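Local structure of amino acid ABC transporter, periplasmic amino acid-binding protein (Brucella ovis, 4Z9N) at residues F44-D47 against Y48-V52; F57-P60 against T61-K64; Y181-Q185 against S186-G190; D149-A153 against N154-Y158. The protein binds glutathione in the periplasm and probably delivers it, or related amino acid-type solutes, to the membrane part of an ABC transporter. One frame throughout, in Å; residues are numbered along the deposited sequence.

Contact 1: F44-D47 against Y48-V52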
loop_
_atom_site.group_PDB
_atom_site.type_symbol
_atom_site.label_atom_id
_atom_site.label_comp_id
_atom_site.label_asym_id
_atom_site.label_seq_id
_atom_site.Cartn_x
_atom_site.Cartn_y
_atom_site.Cartn_z
ATOM N N PHE D 44 -7.865 16.872 8.551
ATOM C CA PHE D 44 -7.752 15.745 7.619
ATOM C C PHE D 44 -7.739 14.406 8.367
ATOM O O PHE D 44 -8.512 13.499 8.041
ATOM C CB PHE D 44 -6.481 15.906 6.769
ATOM C CG PHE D 44 -6.272 14.827 5.728
ATOM C CD1 PHE D 44 -6.811 14.954 4.455
ATOM C CD2 PHE D 44 -5.494 13.706 6.017
ATOM C CE1 PHE D 44 -6.604 13.969 3.487
ATOM C CE2 PHE D 44 -5.275 12.716 5.041
ATOM C CZ PHE D 44 -5.835 12.856 3.779
ATOM N N ASP D 45 -6.869 14.288 9.372
ATOM C CA ASP D 45 -6.836 13.066 10.175
ATOM C C ASP D 45 -8.099 12.958 11.033
ATOM O O ASP D 45 -8.609 11.866 11.242
ATOM C CB ASP D 45 -5.587 13.012 11.062
ATOM C CG ASP D 45 -4.346 12.579 10.300
ATOM O OD1 ASP D 45 -4.505 11.988 9.210
ATOM O OD2 ASP D 45 -3.214 12.824 10.801
ATOM N N VAL D 46 -8.601 14.086 11.535
ATOM C CA VAL D 46 -9.864 14.061 12.272
ATOM C C VAL D 46 -10.990 13.460 11.423
ATOM O O VAL D 46 -11.757 12.612 11.899
ATOM C CB VAL D 46 -10.246 15.465 12.767
ATOM C CG1 VAL D 46 -11.734 15.531 13.130
ATOM C CG2 VAL D 46 -9.370 15.838 13.979
ATOM N N ASP D 47 -11.092 13.883 10.163
ATOM C CA ASP D 47 -12.165 13.367 9.314
ATOM C C ASP D 47 -12.002 11.861 9.072
ATOM O O ASP D 47 -12.990 11.138 8.909
ATOM C CB ASP D 47 -12.233 14.101 7.963
ATOM C CG ASP D 47 -12.945 15.447 8.050
ATOM O OD1 ASP D 47 -12.811 16.240 7.095
ATOM O OD2 ASP D 47 -13.610 15.725 9.078
ATOM N N TYR D 48 -10.761 11.386 9.037
ATOM C CA TYR D 48 -10.519 9.950 8.888
ATOM C C TYR D 48 -11.081 9.203 10.098
ATOM O O TYR D 48 -11.675 8.136 9.957
ATOM C CB TYR D 48 -9.020 9.653 8.713
ATOM C CG TYR D 48 -8.689 9.218 7.298
ATOM C CD1 TYR D 48 -8.521 10.158 6.280
ATOM C CD2 TYR D 48 -8.598 7.871 6.969
ATOM C CE1 TYR D 48 -8.252 9.766 4.983
ATOM C CE2 TYR D 48 -8.342 7.469 5.655
ATOM C CZ TYR D 48 -8.168 8.427 4.678
ATOM O OH TYR D 48 -7.893 8.032 3.383
ATOM N N CYS D 49 -10.882 9.763 11.286
ATOM C CA CYS D 49 -11.488 9.209 12.502
ATOM C C CYS D 49 -12.996 9.171 12.395
ATOM O O CYS D 49 -13.640 8.175 12.741
ATOM C CB CYS D 49 -11.117 10.030 13.729
ATOM S SG CYS D 49 -9.375 10.060 14.106
ATOM N N ARG D 50 -13.559 10.278 11.930
ATOM C CA ARG D 50 -15.000 10.362 11.779
ATOM C C ARG D 50 -15.491 9.391 10.710
ATOM O O ARG D 50 -16.636 8.935 10.763
ATOM C CB ARG D 50 -15.435 11.787 11.436
ATOM C CG ARG D 50 -15.045 12.838 12.483
ATOM C CD ARG D 50 -15.915 14.089 12.335
ATOM N NE ARG D 50 -15.474 15.155 13.225
ATOM C CZ ARG D 50 -15.821 15.252 14.506
ATOM N NH1 ARG D 50 -16.619 14.352 15.063
ATOM N NH2 ARG D 50 -15.357 16.254 15.238
ATOM N N ALA D 51 -14.640 9.090 9.735
ATOM C CA ALA D 51 -15.014 8.125 8.695
ATOM C C ALA D 51 -15.199 6.726 9.293
ATOM O O ALA D 51 -16.140 6.004 8.943
ATOM C CB ALA D 51 -13.958 8.093 7.556
ATOM N N VAL D 52 -14.306 6.349 10.198
ATOM C CA VAL D 52 -14.414 5.063 10.866
ATOM C C VAL D 52 -15.653 5.045 11.750
ATOM O O VAL D 52 -16.396 4.065 11.765
ATOM C CB VAL D 52 -13.145 4.757 11.667
ATOM C CG1 VAL D 52 -13.294 3.470 12.453
ATOM C CG2 VAL D 52 -11.956 4.667 10.711
HETATM O O HOH W 1 -14.259 17.219 11.565
#
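From Phe-44 to Val-52 the backbone runs as one alpha helix, part of helix 44-57 of the periplasmic binding protein fold, and four i to i+4 hydrogen bonds join the two segments. Arg-50 N meets Val-46 O at 2.9 Å (N-H...O 159°), in the carbonyl plane. Ala-51 N reaches Asp-47 O at 2.8 Å but is more bent, at 135°. Two side-chain pairs keep the same spacing. The rings of Phe-44 and Tyr-48 lie side by side and point the same way, their planes turned 41° apart; CZ of Phe-44 comes 4.1 Å from CE1 of Tyr-48. Val-46 and Arg-50 also run alongside each other, Val-46 CG1 lying 3.8 Å from Arg-50 NE. Both rings touch helix 292-299, and Tyr-48 OH goes on to His-232. Asp-45, on another side of the helix, spends its carboxylate on Asn-88 and Asn-107. Asp-47 and Arg-50 do not form a direct salt bridge. OD1 of Asp-47 belongs to Arg-298 and Asn-299, while the guanidinium of Arg-50 reaches the backbone oxygens of Pro-60 and Trp-41. A water spans the gap, 3.0 Å from Asp-47 OD2 and accepting from Arg-50 NE, in the guanidinium plane, at 2.9 Å.

Contact 2: F57-P60 against T61-K64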
loop_
_atom_site.group_PDB
_atom_site.type_symbol
_atom_site.label_atom_id
_atom_site.label_comp_id
_atom_site.label_asym_id
_atom_site.label_seq_id
_atom_site.Cartn_x
_atom_site.Cartn_y
_atom_site.Cartn_z
ATOM N N PHE D 57 -21.126 3.398 13.174
ATOM C CA PHE D 57 -22.304 3.913 13.867
ATOM C C PHE D 57 -23.257 4.683 12.960
ATOM O O PHE D 57 -24.367 4.999 13.370
ATOM C CB PHE D 57 -21.876 4.824 15.030
ATOM C CG PHE D 57 -21.059 4.134 16.081
ATOM C CD1 PHE D 57 -21.649 3.235 16.958
ATOM C CD2 PHE D 57 -19.703 4.397 16.211
ATOM C CE1 PHE D 57 -20.892 2.594 17.934
ATOM C CE2 PHE D 57 -18.948 3.770 17.192
ATOM C CZ PHE D 57 -19.539 2.866 18.050
ATOM N N GLY D 58 -22.829 4.994 11.739
ATOM C CA GLY D 58 -23.627 5.831 10.857
ATOM C C GLY D 58 -23.765 7.260 11.359
ATOM O O GLY D 58 -24.724 7.965 11.036
ATOM N N ASP D 59 -22.792 7.682 12.161
ATOM C CA ASP D 59 -22.820 8.992 12.801
ATOM C C ASP D 59 -21.372 9.424 13.028
ATOM O O ASP D 59 -20.698 8.855 13.868
ATOM C CB ASP D 59 -23.601 8.917 14.125
ATOM C CG ASP D 59 -23.721 10.263 14.838
ATOM O OD1 ASP D 59 -22.993 11.219 14.497
ATOM O OD2 ASP D 59 -24.553 10.359 15.771
ATOM N N PRO D 60 -20.903 10.434 12.281
ATOM C CA PRO D 60 -19.500 10.880 12.375
ATOM C C PRO D 60 -19.146 11.567 13.701
ATOM O O PRO D 60 -17.970 11.901 13.905
ATOM C CB PRO D 60 -19.363 11.872 11.212
ATOM C CG PRO D 60 -20.781 12.331 10.924
ATOM C CD PRO D 60 -21.666 11.172 11.254
ATOM N N THR D 61 -20.128 11.774 14.577
ATOM C CA THR D 61 -19.866 12.434 15.851
ATOM C C THR D 61 -19.784 11.437 17.003
ATOM O O THR D 61 -19.601 11.826 18.149
ATOM C CB THR D 61 -20.949 13.485 16.176
ATOM O OG1 THR D 61 -22.198 12.826 16.405
ATOM C CG2 THR D 61 -21.117 14.462 15.013
ATOM N N LYS D 62 -19.930 10.152 16.699
ATOM C CA LYS D 62 -19.814 9.096 17.706
ATOM C C LYS D 62 -18.345 8.759 17.938
ATOM O O LYS D 62 -17.903 7.621 17.750
ATOM C CB LYS D 62 -20.594 7.849 17.269
ATOM C CG LYS D 62 -22.121 8.014 17.251
ATOM C CD LYS D 62 -22.672 8.139 18.650
ATOM C CE LYS D 62 -24.205 8.222 18.660
ATOM N NZ LYS D 62 -24.854 7.003 18.092
ATOM N N VAL D 63 -17.589 9.768 18.343
ATOM C CA VAL D 63 -16.148 9.643 18.483
ATOM C C VAL D 63 -15.699 10.550 19.609
ATOM O O VAL D 63 -16.292 11.618 19.815
ATOM C CB VAL D 63 -15.435 9.988 17.165
ATOM C CG1 VAL D 63 -15.854 11.373 16.692
ATOM C CG2 VAL D 63 -13.917 9.907 17.325
ATOM N N LYS D 64 -14.687 10.109 20.359
ATOM C CA LYS D 64 -14.028 10.956 21.350
ATOM C C LYS D 64 -12.548 11.051 21.007
ATOM O O LYS D 64 -11.933 10.067 20.563
ATOM C CB LYS D 64 -14.218 10.426 22.781
ATOM C CG LYS D 64 -15.666 10.344 23.238
ATOM C CD LYS D 64 -15.736 9.990 24.727
ATOM C CE LYS D 64 -17.154 9.694 25.171
ATOM N NZ LYS D 64 -17.230 9.538 26.648
#
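Asp-59 OD1 takes two hydrogen bonds from Thr-61, one from the backbone N at 2.9 Å and one from the hydroxyl OG1 at 2.6 Å. Both residues belong to a type I beta turn, Asp-59 to Lys-62, which carries the chain from helix 44-57 into strand 63-67. Both donors come to OD1 from the same face of the carboxylate: OG1 on the syn side and moderately out of plane, N from farther above it. Thr-61 chi1 of 67° sets OG1 between its own N and carbonyl carbon, where it can reach the same oxygen as the amide. The turn is closed by Lys-62 N, which donates to Asp-59 O at 3.2 Å; the bond is nearly straight at hydrogen (166°), although the donor stands well above the carbonyl plane.

Next to these bonds lies the aliphatic part of Lys-62. Its CG rests 3.6 Å from Asp-59 CB, and its CB meets CD2 of the Phe-57 ring at 3.7 Å, so the lysine stem lies against both the Phe-57 ring and Asp-59. With the chain bent at chi2, Lys-62 CE comes 3.6 Å from Asp-59 OD2.

Farther out, Lys-62 centres an inverse gamma turn just before strand 63-67, and its backbone already bonds to Leu-21. Pro-60 O accepts from Arg-50 of helix 44-57. On the lysine side the charged groups stay beyond salt-bridge distance, with Asp-59 OD2 4.1 Å from Lys-62 NZ.

Contact 3: Y181-Q185 against S186-G190. With GSH (glutathione), chain U.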
loop_
_atom_site.group_PDB
_atom_site.type_symbol
_atom_site.label_atom_id
_atom_site.label_comp_id
_atom_site.label_asym_id
_atom_site.label_seq_id
_atom_site.Cartn_x
_atom_site.Cartn_y
_atom_site.Cartn_z
ATOM N N TYR D 181 12.978 25.453 10.723
ATOM C CA TYR D 181 12.036 24.512 11.314
ATOM C C TYR D 181 12.050 23.273 10.426
ATOM O O TYR D 181 12.005 23.402 9.196
ATOM C CB TYR D 181 10.632 25.136 11.364
ATOM C CG TYR D 181 9.625 24.488 12.298
ATOM C CD1 TYR D 181 9.184 23.182 12.091
ATOM C CD2 TYR D 181 9.076 25.207 13.357
ATOM C CE1 TYR D 181 8.244 22.602 12.953
ATOM C CE2 TYR D 181 8.141 24.642 14.213
ATOM C CZ TYR D 181 7.726 23.342 14.004
ATOM O OH TYR D 181 6.795 22.786 14.862
ATOM N N THR D 182 12.112 22.078 11.007
ATOM C CA THR D 182 11.973 20.898 10.170
ATOM C C THR D 182 10.858 19.991 10.681
ATOM O O THR D 182 10.702 19.784 11.893
ATOM C CB THR D 182 13.303 20.081 10.049
ATOM O OG1 THR D 182 13.136 19.045 9.073
ATOM C CG2 THR D 182 13.712 19.435 11.388
ATOM N N THR D 183 10.067 19.494 9.736
ATOM C CA THR D 183 9.067 18.459 9.983
ATOM C C THR D 183 8.520 18.022 8.623
ATOM O O THR D 183 9.084 18.379 7.581
ATOM C CB THR D 183 7.911 18.939 10.922
ATOM O OG1 THR D 183 6.991 17.856 11.129
ATOM C CG2 THR D 183 7.163 20.115 10.342
ATOM N N ASP D 184 7.447 17.235 8.621
ATOM C CA ASP D 184 6.833 16.802 7.360
ATOM C C ASP D 184 6.342 18.002 6.585
ATOM O O ASP D 184 5.913 18.996 7.181
ATOM C CB ASP D 184 5.692 15.836 7.642
ATOM C CG ASP D 184 6.165 14.627 8.396
ATOM O OD1 ASP D 184 7.259 14.141 8.044
ATOM O OD2 ASP D 184 5.483 14.181 9.350
ATOM N N GLN D 185 6.406 17.933 5.260
ATOM C CA GLN D 185 6.118 19.127 4.489
ATOM C C GLN D 185 4.684 19.617 4.706
ATOM O O GLN D 185 4.455 20.833 4.855
ATOM C CB GLN D 185 6.371 18.875 3.005
ATOM C CG GLN D 185 6.065 20.063 2.145
ATOM C CD GLN D 185 6.138 19.718 0.679
ATOM O OE1 GLN D 185 7.221 19.563 0.121
ATOM N NE2 GLN D 185 4.980 19.533 0.063
ATOM N N SER D 186 3.724 18.691 4.766
ATOM C CA SER D 186 2.327 19.100 4.962
ATOM C C SER D 186 2.169 19.745 6.324
ATOM O O SER D 186 1.322 20.610 6.509
ATOM C CB SER D 186 1.352 17.921 4.822
ATOM O OG SER D 186 1.570 16.943 5.834
ATOM N N SER D 187 3.002 19.331 7.272
ATOM C CA SER D 187 2.939 19.895 8.612
ATOM C C SER D 187 3.492 21.323 8.623
ATOM O O SER D 187 3.000 22.188 9.365
ATOM C CB SER D 187 3.723 19.022 9.595
ATOM O OG SER D 187 3.155 17.721 9.681
ATOM N N LEU D 188 4.534 21.556 7.824
ATOM C CA LEU D 188 5.102 22.903 7.693
ATOM C C LEU D 188 4.049 23.894 7.194
ATOM O O LEU D 188 4.009 25.044 7.656
ATOM C CB LEU D 188 6.325 22.889 6.766
ATOM C CG LEU D 188 7.572 22.203 7.348
ATOM C CD1 LEU D 188 8.645 22.037 6.289
ATOM C CD2 LEU D 188 8.091 23.039 8.522
ATOM N N TYR D 189 3.192 23.461 6.264
ATOM C CA TYR D 189 2.077 24.302 5.828
ATOM C C TYR D 189 1.178 24.675 7.007
ATOM O O TYR D 189 0.711 25.810 7.111
ATOM C CB TYR D 189 1.233 23.598 4.752
ATOM C CG TYR D 189 1.777 23.670 3.336
ATOM C CD1 TYR D 189 2.711 22.746 2.873
ATOM C CD2 TYR D 189 1.334 24.648 2.454
ATOM C CE1 TYR D 189 3.192 22.803 1.568
ATOM C CE2 TYR D 189 1.807 24.715 1.156
ATOM C CZ TYR D 189 2.737 23.796 0.718
ATOM O OH TYR D 189 3.204 23.869 -0.580
ATOM N N GLY D 190 0.916 23.710 7.883
ATOM C CA GLY D 190 0.040 23.941 9.020
ATOM C C GLY D 190 0.669 24.807 10.097
ATOM O O GLY D 190 0.026 25.716 10.641
HETATM N N1 GSH U . 5.620 12.010 10.817
HETATM C CA1 GSH U . 6.675 12.208 11.813
HETATM C C1 GSH U . 6.684 11.005 12.753
HETATM O O11 GSH U . 7.613 10.897 13.602
HETATM O O12 GSH U . 5.775 10.131 12.696
HETATM C CB1 GSH U . 6.444 13.473 12.656
HETATM C CG1 GSH U . 5.090 13.348 13.382
HETATM C CD1 GSH U . 4.978 14.472 14.407
HETATM O OE1 GSH U . 4.782 14.251 15.562
HETATM N N2 GSH U . 5.104 15.830 13.936
HETATM C CA2 GSH U . 5.022 16.895 14.919
HETATM C C2 GSH U . 3.653 16.939 15.614
HETATM O O2 GSH U . 2.672 16.427 15.178
HETATM C CB2 GSH U . 5.433 18.233 14.295
HETATM S SG2 GSH U . 4.209 18.844 13.103
HETATM N N3 GSH U . 3.604 17.608 16.896
HETATM C CA3 GSH U . 2.362 17.686 17.616
HETATM C C3 GSH U . 2.598 17.187 19.042
HETATM O O31 GSH U . 1.708 17.395 19.908
HETATM O O32 GSH U . 3.660 16.562 19.344
HETATM O O HOH W 2 4.312 15.707 11.174
#
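Ser-186 opens the second segment one residue into helix 185-192, following the corner at Thr-183 where the chain leaves strand 180-182; it turns its back on the first segment and hydrogen-bonds through OG to Asp-110. Ser-187 faces the first segment and the glutathione pocket. Its amide gives Asp-184 O a weak, strongly bent bond, its CB lies 3.5 Å from the ligand sulfur SG2, and its OG holds a water at 2.8 Å. That water also donates to Asp-184 OD2 at 2.7 Å and accepts from the glutathione amide N2 at 2.9 Å, with a weak link to Thr-183 OG1, so it ties the helix start to the peptide. Asp-184, at the N-cap position, uses its carboxylate on the ligand rather than on the helix: Asp-184 OD2 accepts a hydrogen bond from the amino nitrogen N1 of glutathione, 2.6 Å away.

Leu-188 N donates to Asp-184 O at 3.0 Å, almost along the C=O axis. Its side chain runs past those of Tyr-181 and Thr-183 in the opposite direction, Leu-188 CD2 lying 3.6 Å from Thr-183 CG2 and 3.7 Å from Tyr-181 CD1. With Thr-183 chi1 at -179°, the methyl turns toward Leu-188 and OG1 toward the ligand. Tyr-189 lies alongside Gln-185, with its ring edge on Gln-185 O.

The corner is built into the mixed sheet: Tyr-181 and Thr-183 pair with strand 101-117, Thr-182 with strand 134-138, and Asp-184 packs on Phe-213 of strand 211-218, and helix 185-192 departs from the sheet beside the bound peptide.

Contact 4: D149-A153 against N154-Y158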
loop_
_atom_site.group_PDB
_atom_site.type_symbol
_atom_site.label_atom_id
_atom_site.label_comp_id
_atom_site.label_asym_id
_atom_site.label_seq_id
_atom_site.Cartn_x
_atom_site.Cartn_y
_atom_site.Cartn_z
ATOM N N ASP D 149 20.875 12.498 9.782
ATOM C CA ASP D 149 21.387 11.763 8.620
ATOM C C ASP D 149 21.767 12.717 7.493
ATOM O O ASP D 149 22.821 12.582 6.853
ATOM C CB ASP D 149 20.348 10.779 8.073
ATOM C CG ASP D 149 20.123 9.572 8.961
ATOM O OD1 ASP D 149 20.949 9.295 9.856
ATOM O OD2 ASP D 149 19.099 8.885 8.731
ATOM N N TYR D 150 20.868 13.657 7.223
ATOM C CA TYR D 150 21.020 14.562 6.085
ATOM C C TYR D 150 22.219 15.495 6.262
ATOM O O TYR D 150 22.968 15.754 5.319
ATOM C CB TYR D 150 19.731 15.370 5.901
ATOM C CG TYR D 150 19.710 16.312 4.718
ATOM C CD1 TYR D 150 19.643 15.828 3.418
ATOM C CD2 TYR D 150 19.716 17.691 4.909
ATOM C CE1 TYR D 150 19.608 16.693 2.328
ATOM C CE2 TYR D 150 19.669 18.566 3.826
ATOM C CZ TYR D 150 19.615 18.060 2.540
ATOM O OH TYR D 150 19.572 18.923 1.467
ATOM N N PHE D 151 22.417 15.981 7.483
ATOM C CA PHE D 151 23.514 16.902 7.734
ATOM C C PHE D 151 24.845 16.170 7.731
ATOM O O PHE D 151 25.834 16.711 7.249
ATOM C CB PHE D 151 23.294 17.650 9.056
ATOM C CG PHE D 151 22.471 18.885 8.897
ATOM C CD1 PHE D 151 21.142 18.802 8.491
ATOM C CD2 PHE D 151 23.030 20.133 9.110
ATOM C CE1 PHE D 151 20.388 19.948 8.318
ATOM C CE2 PHE D 151 22.291 21.278 8.933
ATOM C CZ PHE D 151 20.969 21.194 8.534
ATOM N N ARG D 152 24.860 14.935 8.244
ATOM C CA ARG D 152 26.068 14.112 8.213
ATOM C C ARG D 152 26.472 13.832 6.768
ATOM O O ARG D 152 27.628 14.019 6.373
ATOM C CB ARG D 152 25.863 12.781 8.947
ATOM C CG ARG D 152 27.047 11.836 8.794
ATOM C CD ARG D 152 26.871 10.526 9.586
ATOM N NE ARG D 152 25.463 10.133 9.578
ATOM C CZ ARG D 152 24.699 9.996 10.661
ATOM N NH1 ARG D 152 25.222 10.118 11.868
ATOM N NH2 ARG D 152 23.415 9.675 10.545
ATOM N N ALA D 153 25.501 13.386 5.979
ATOM C CA ALA D 153 25.761 12.956 4.611
ATOM C C ALA D 153 26.288 14.106 3.776
ATOM O O ALA D 153 27.154 13.929 2.912
ATOM C CB ALA D 153 24.488 12.381 3.987
ATOM N N ASN D 154 25.762 15.294 4.038
ATOM C CA ASN D 154 26.107 16.451 3.229
ATOM C C ASN D 154 27.172 17.326 3.861
ATOM O O ASN D 154 27.404 18.449 3.412
ATOM C CB ASN D 154 24.849 17.266 2.939
ATOM C CG ASN D 154 23.944 16.562 1.959
ATOM O OD1 ASN D 154 24.225 16.539 0.764
ATOM N ND2 ASN D 154 22.857 15.967 2.457
ATOM N N LYS D 155 27.818 16.802 4.898
ATOM C CA LYS D 155 28.950 17.482 5.523
ATOM C C LYS D 155 28.578 18.896 5.990
ATOM O O LYS D 155 29.373 19.828 5.859
ATOM C CB LYS D 155 30.134 17.547 4.552
ATOM C CG LYS D 155 30.592 16.202 4.016
ATOM C CD LYS D 155 31.129 15.317 5.120
ATOM C CE LYS D 155 32.114 14.287 4.578
ATOM N NZ LYS D 155 31.517 13.359 3.572
ATOM N N MET D 156 27.371 19.053 6.529
ATOM C CA MET D 156 26.942 20.331 7.068
ATOM C C MET D 156 27.032 20.352 8.593
ATOM O O MET D 156 26.766 19.343 9.252
ATOM C CB MET D 156 25.516 20.642 6.624
ATOM C CG MET D 156 25.406 20.919 5.134
ATOM S SD MET D 156 23.794 21.595 4.709
ATOM C CE MET D 156 22.742 20.196 5.067
ATOM N N GLU D 157 27.400 21.501 9.144
ATOM C CA GLU D 157 27.502 21.648 10.593
ATOM C C GLU D 157 26.110 21.502 11.198
ATOM O O GLU D 157 25.169 22.154 10.754
ATOM C CB GLU D 157 28.114 22.998 10.975
ATOM C CG GLU D 157 28.174 23.209 12.492
ATOM C CD GLU D 157 28.640 24.601 12.913
ATOM O OE1 GLU D 157 29.578 25.155 12.293
ATOM O OE2 GLU D 157 28.044 25.151 13.874
ATOM N N TYR D 158 25.994 20.663 12.225
ATOM C CA TYR D 158 24.694 20.217 12.727
ATOM C C TYR D 158 24.362 20.859 14.080
ATOM O O TYR D 158 25.066 20.638 15.065
ATOM C CB TYR D 158 24.711 18.679 12.812
ATOM C CG TYR D 158 23.457 17.995 13.338
ATOM C CD1 TYR D 158 22.227 18.123 12.689
ATOM C CD2 TYR D 158 23.521 17.182 14.470
ATOM C CE1 TYR D 158 21.090 17.469 13.174
ATOM C CE2 TYR D 158 22.400 16.538 14.953
ATOM C CZ TYR D 158 21.197 16.678 14.306
ATOM O OH TYR D 158 20.102 16.022 14.818
#
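A Schellman motif ends helix 142-153, with Lys-155 as the C-prime residue of positive phi. Met-156 N closes the outer ring on Phe-151 O at 2.9 Å, in the carbonyl plane; inside it, Lys-155 N reaches Arg-152 O at 3.2 Å from well above that carbonyl's plane. Tyr-150 O, one residue before Phe-151, is gripped twice by Asn-154. It accepts from Asn-154 N and, at 2.9 Å, from Asn-154 ND2, and the same amide nitrogen rides over one face of the Tyr-150 ring, 3.3 Å from CE1 and toward the rim. This capped turn leads into strand 159-163, which follows the helix in the chain and lies beside strand 134-138 in the mixed sheet of a family 3 solute-binding protein.

Met-156 folds back over the helix end. A bend at chi3 (-67°) sets its CE squarely above the Phe-151 ring, 3.8 Å from the centroid, a CH-pi contact; SD stands farther off over the same ring, a Met-aromatic contact. CE also touches Tyr-150 CE2. Tyr-158 CD1 lies 3.8 Å from Phe-151 CB, the rings turned 55° apart. Within the helix Asp-149 OD1 is salt-bridged to Arg-152 NH2, and its OD2 forms salt bridges with Arg-261 and Arg-328 of the second subunit.

In the fold
Contacts 1 and 3 are buried, contacts 2 and 4 lie at the surface. Contact 1 is regular pairing in the first turns of helix 44-57, its charged ends shared outward, and contact 2 the turn that follows the end of that helix and leads into strand 63-67; Arg-50 NH1 joins them through a probable hydrogen bond to Pro-60 O. Contacts 3 and 4 lie on the same side of the chain's centre, about 7 Å apart at the nearest atoms and not touching. Contacts 2 and 4 both follow a helix end, but one is a beta turn whose aspartate accepts two bonds from a threonine, the other has Schellman bonds and a methionine over a ring. Contact 3 alone touches glutathione.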